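Local coordinates for uncharacterized protein (Thermus thermophilus, PDB 2DBS), which is of unknown function but forms a two-fold symmetric pair in the crystal, each chain lending a strand to the sheet of the other, at the interface of chains A and B. Sequence-based numbering; all coordinates share one arbitrary frame. Chains: chain A/B, hypothetical protein TTHC002.

Contact 1: the interface of chains A and B. Residues chain A 67, 75, 77; chain B 37, 49, 65, 82.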
loop_
_atom_site.group_PDB
_atom_site.type_symbol
_atom_site.label_atom_id
_atom_site.label_comp_id
_atom_site.label_asym_id
_atom_site.label_seq_id
_atom_site.Cartn_x
_atom_site.Cartn_y
_atom_site.Cartn_z
ATOM N N LEU A 67 5.326 0.712 -4.260
ATOM C CA LEU A 67 4.466 1.736 -4.827
ATOM C C LEU A 67 5.196 2.414 -5.955
ATOM O O LEU A 67 6.254 2.997 -5.749
ATOM C CB LEU A 67 4.099 2.764 -3.762
ATOM C CG LEU A 67 3.819 2.206 -2.369
ATOM C CD1 LEU A 67 3.343 3.360 -1.514
ATOM C CD2 LEU A 67 2.787 1.071 -2.403
ATOM N N ARG A 75 8.175 4.144 -3.240
ATOM C CA ARG A 75 8.225 3.738 -1.847
ATOM C C ARG A 75 7.937 2.261 -1.650
ATOM O O ARG A 75 7.170 1.674 -2.399
ATOM C CB ARG A 75 7.235 4.552 -1.022
ATOM C CG ARG A 75 6.892 3.914 0.315
ATOM C CD ARG A 75 6.349 4.943 1.235
ATOM N NE ARG A 75 7.205 6.117 1.164
ATOM C CZ ARG A 75 6.821 7.291 0.672
ATOM N NH1 ARG A 75 5.579 7.449 0.216
ATOM N NH2 ARG A 75 7.692 8.293 0.610
ATOM N N LEU A 77 6.678 -0.637 1.248
ATOM C CA LEU A 77 6.011 -0.820 2.533
ATOM C C LEU A 77 6.364 -2.226 3.002
ATOM O O LEU A 77 6.064 -3.205 2.328
ATOM C CB LEU A 77 4.486 -0.694 2.402
ATOM C CG LEU A 77 3.887 0.390 1.515
ATOM C CD1 LEU A 77 2.457 0.563 1.889
ATOM C CD2 LEU A 77 4.614 1.713 1.681
ATOM N N LEU B 37 -5.185 4.936 -0.271
ATOM C CA LEU B 37 -4.726 4.844 -1.653
ATOM C C LEU B 37 -5.712 4.233 -2.640
ATOM O O LEU B 37 -5.808 3.012 -2.772
ATOM C CB LEU B 37 -3.411 4.068 -1.747
ATOM C CG LEU B 37 -2.209 4.659 -1.035
ATOM C CD1 LEU B 37 -1.006 3.810 -1.354
ATOM C CD2 LEU B 37 -1.983 6.088 -1.457
ATOM N N LEU B 49 -0.197 9.865 -1.500
ATOM C CA LEU B 49 1.173 9.425 -1.197
ATOM C C LEU B 49 2.077 10.644 -1.015
ATOM O O LEU B 49 3.019 10.612 -0.234
ATOM C CB LEU B 49 1.749 8.499 -2.296
ATOM C CG LEU B 49 3.082 7.778 -1.948
ATOM C CD1 LEU B 49 2.861 6.790 -0.810
ATOM C CD2 LEU B 49 3.653 7.043 -3.164
ATOM N N TYR B 65 -2.271 1.773 5.718
ATOM C CA TYR B 65 -2.622 1.918 4.322
ATOM C C TYR B 65 -3.960 1.269 4.060
ATOM O O TYR B 65 -4.149 0.119 4.396
ATOM C CB TYR B 65 -1.564 1.252 3.436
ATOM C CG TYR B 65 -0.408 2.158 3.111
ATOM C CD1 TYR B 65 0.588 2.409 4.050
ATOM C CD2 TYR B 65 -0.370 2.852 1.897
ATOM C CE1 TYR B 65 1.593 3.342 3.794
ATOM C CE2 TYR B 65 0.615 3.777 1.633
ATOM C CZ TYR B 65 1.589 4.022 2.582
ATOM O OH TYR B 65 2.544 4.970 2.335
ATOM N N GLU B 82 8.713 1.273 6.823
ATOM C CA GLU B 82 8.582 1.973 5.560
ATOM C C GLU B 82 10.001 2.171 5.045
ATOM O O GLU B 82 10.948 2.216 5.827
ATOM C CB GLU B 82 7.921 3.324 5.783
ATOM C CG GLU B 82 7.034 3.811 4.665
ATOM C CD GLU B 82 5.576 3.454 4.890
ATOM O OE1 GLU B 82 5.155 2.362 4.453
ATOM O OE2 GLU B 82 4.844 4.255 5.515
#
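A:Leu77 and B:Tyr65 make the aromatic part of this contact between two copies of the protein. The two side chains approach from opposite directions, and methyl CD1 of A:Leu77 sits over the middle of one face of the phenol ring, 3.3 Å from its centroid, in a CH-pi contact. With CG of A:Leu77 anti to the carbonyl carbon (chi1 -41°), the branch leaves its strand toward the ring. The sister methyl CD2 lies toward the hydroxyl end, 3.9 Å from B:Tyr65 OH. The rim of the same ring meets residues of its own chain in plane, with B:Leu37 CD1 and the carboxylate oxygen B:Glu82 OE2 at its edge. A phenylalanine in place of B:Tyr65, lacking the hydroxyl, would probably leave a gap beside CD2 of A:Leu77 and CD of A:Arg75.

Aliphatic packing continues toward helix 42-53 of chain B. Methyl CD1 of A:Leu67 meets methyl CD1 of B:Leu49 at 3.5 Å, the two side chains crossing at a slant. B:Leu49 also places that methyl at the edge of the A:Arg75 guanidinium, in its plane, while the two side chains run past each other in opposite senses.

Mixed contacts involve B:Glu82. Its side chain runs alongside A:Leu77, pointing the same way, and its CG packs 3.7 Å from CD of A:Arg75. Its OE2 stays 5.3 Å from NE of A:Arg75, so any attraction between these opposite charges is probably long-range, and the guanidinium and carboxylate planes are turned 54° apart.

On the backbone, A:Leu77 and B:Glu82 form an antiparallel beta bridge, joining strand 72-79 of one chain to strand 81-84 of the other. The patch thus couples strand pairing to apolar side-chain packing, and probably helps to hold the two copies together.

Contact 2: the interface of chains A and B. Residues chain A 39, 69, 74-75; chain B 49, 53, 84.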
loop_
_atom_site.group_PDB
_atom_site.type_symbol
_atom_site.label_atom_id
_atom_site.label_comp_id
_atom_site.label_asym_id
_atom_site.label_seq_id
_atom_site.Cartn_x
_atom_site.Cartn_y
_atom_site.Cartn_z
ATOM N N LEU A 39 0.552 3.084 -8.777
ATOM C CA LEU A 39 -0.522 4.007 -8.377
ATOM C C LEU A 39 -1.088 4.874 -9.510
ATOM O O LEU A 39 -2.185 5.411 -9.391
ATOM C CB LEU A 39 -0.048 4.918 -7.238
ATOM C CG LEU A 39 -0.269 4.517 -5.774
ATOM C CD1 LEU A 39 -0.957 3.143 -5.658
ATOM C CD2 LEU A 39 1.069 4.527 -5.060
ATOM N N LEU A 69 5.294 5.012 -9.508
ATOM C CA LEU A 69 4.796 6.225 -10.151
ATOM C C LEU A 69 5.677 6.463 -11.377
ATOM O O LEU A 69 6.897 6.246 -11.339
ATOM C CB LEU A 69 4.839 7.419 -9.199
ATOM C CG LEU A 69 3.628 7.375 -8.269
ATOM C CD1 LEU A 69 3.859 8.245 -7.049
ATOM C CD2 LEU A 69 2.384 7.802 -9.045
ATOM N N ILE A 74 8.601 4.393 -5.926
ATOM C CA ILE A 74 8.591 5.624 -5.135
ATOM C C ILE A 74 8.676 5.317 -3.625
ATOM O O ILE A 74 9.206 6.122 -2.831
ATOM C CB ILE A 74 7.309 6.456 -5.495
ATOM C CG1 ILE A 74 7.636 7.425 -6.624
ATOM C CG2 ILE A 74 6.737 7.158 -4.282
ATOM C CD1 ILE A 74 8.739 8.417 -6.297
ATOM N N ARG A 75 8.175 4.144 -3.240
ATOM C CA ARG A 75 8.225 3.738 -1.847
ATOM C C ARG A 75 7.937 2.261 -1.650
ATOM O O ARG A 75 7.170 1.674 -2.399
ATOM C CB ARG A 75 7.235 4.552 -1.022
ATOM C CG ARG A 75 6.892 3.914 0.315
ATOM C CD ARG A 75 6.349 4.943 1.235
ATOM N NE ARG A 75 7.205 6.117 1.164
ATOM C CZ ARG A 75 6.821 7.291 0.672
ATOM N NH1 ARG A 75 5.579 7.449 0.216
ATOM N NH2 ARG A 75 7.692 8.293 0.610
ATOM N N LEU B 49 -0.197 9.865 -1.500
ATOM C CA LEU B 49 1.173 9.425 -1.197
ATOM C C LEU B 49 2.077 10.644 -1.015
ATOM O O LEU B 49 3.019 10.612 -0.234
ATOM C CB LEU B 49 1.749 8.499 -2.296
ATOM C CG LEU B 49 3.082 7.778 -1.948
ATOM C CD1 LEU B 49 2.861 6.790 -0.810
ATOM C CD2 LEU B 49 3.653 7.043 -3.164
HETATM N N MSE B 53 4.495 11.379 2.119
HETATM C CA MSE B 53 5.933 11.579 1.914
HETATM C C MSE B 53 6.435 12.900 2.494
HETATM O O MSE B 53 7.364 12.909 3.299
HETATM C CB MSE B 53 6.287 11.575 0.430
HETATM C CG MSE B 53 6.012 10.288 -0.328
HETATM SE SE MSE B 53 6.608 10.424 -2.180
HETATM C CE MSE B 53 8.436 9.853 -1.956
ATOM N N GLU B 84 12.072 4.516 1.991
ATOM C CA GLU B 84 12.057 5.490 0.909
ATOM C C GLU B 84 13.000 4.984 -0.159
ATOM O O GLU B 84 14.159 4.699 0.114
ATOM C CB GLU B 84 12.523 6.855 1.420
ATOM C CG GLU B 84 11.574 8.003 1.117
ATOM C CD GLU B 84 10.138 7.688 1.515
ATOM O OE1 GLU B 84 9.513 6.821 0.873
ATOM O OE2 GLU B 84 9.632 8.303 2.470
#
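A:Arg75 reaches obliquely across to B:Glu84, with the guanidinium and carboxylate planes 74° apart. OE1 faces the NE and NH2 side of the guanidinium. NE hydrogen-bonds OE1, as modelled on its syn lone pair and 17° out of the guanidinium plane, but the approach is so short that this detail is doubtful; the neighbouring salt-bridge approach of NH2 to OE1 is likewise too short for its length to carry meaning. NH2 also lies 2.7 Å from the second carboxylate oxygen, OE2 of B:Glu84; a hydrogen bond is plausible, but within this overly close pair its exact geometry is doubtful. A bend at chi3 (-46°) swings the guanidinium out of line with the first part of the arginine chain.

Selenomethionine B:Met53 comes past the arginine from the opposite direction. Its CG and the glutamate carboxyl carbon both lie at the guanidinium edge, but are modelled too close for the detail to be trusted.

A:Ile74 turns its branch methyl CG2 toward B:Leu49, whose CD2 it meets in a tight 3.3 Å contact as the side chains pass in opposite directions. It crosses B:Met53 at about a right angle, with CG2 3.9 Å from SE. A:Leu69 and A:Leu39 lie farther off, each placing a methyl 4.1 Å from CD2 of B:Leu49; A:Leu69 runs counter to that leucine, whereas A:Leu39 stands across it.

Helix 42-53 of chain B thus packs against strands 63-69 and 72-79 of chain A, while the antiparallel bridge of A:Arg75 with B:Glu84 adds strand 81-84 of chain B alongside strand 72-79.

Contact 1 and contact 2 are adjoining parts of one interface, the centres of their C-alpha atoms about 6 Å apart. A:Arg75 and B:Leu49 belong to both. Both use strands 63-69 and 72-79 of chain A with helix 42-53 and strand 81-84 of chain B; contact 1 adds strands 33-38 and 63-69 of chain B, and contact 2 the loop residue A:Leu39. Strand 81-84 of chain B runs along strand 72-79 of chain A through both contacts. Two-fold symmetry repeats both patches with the chains swapped, which would fit a stable dimer, although the structure alone does not show that this pair forms in solution.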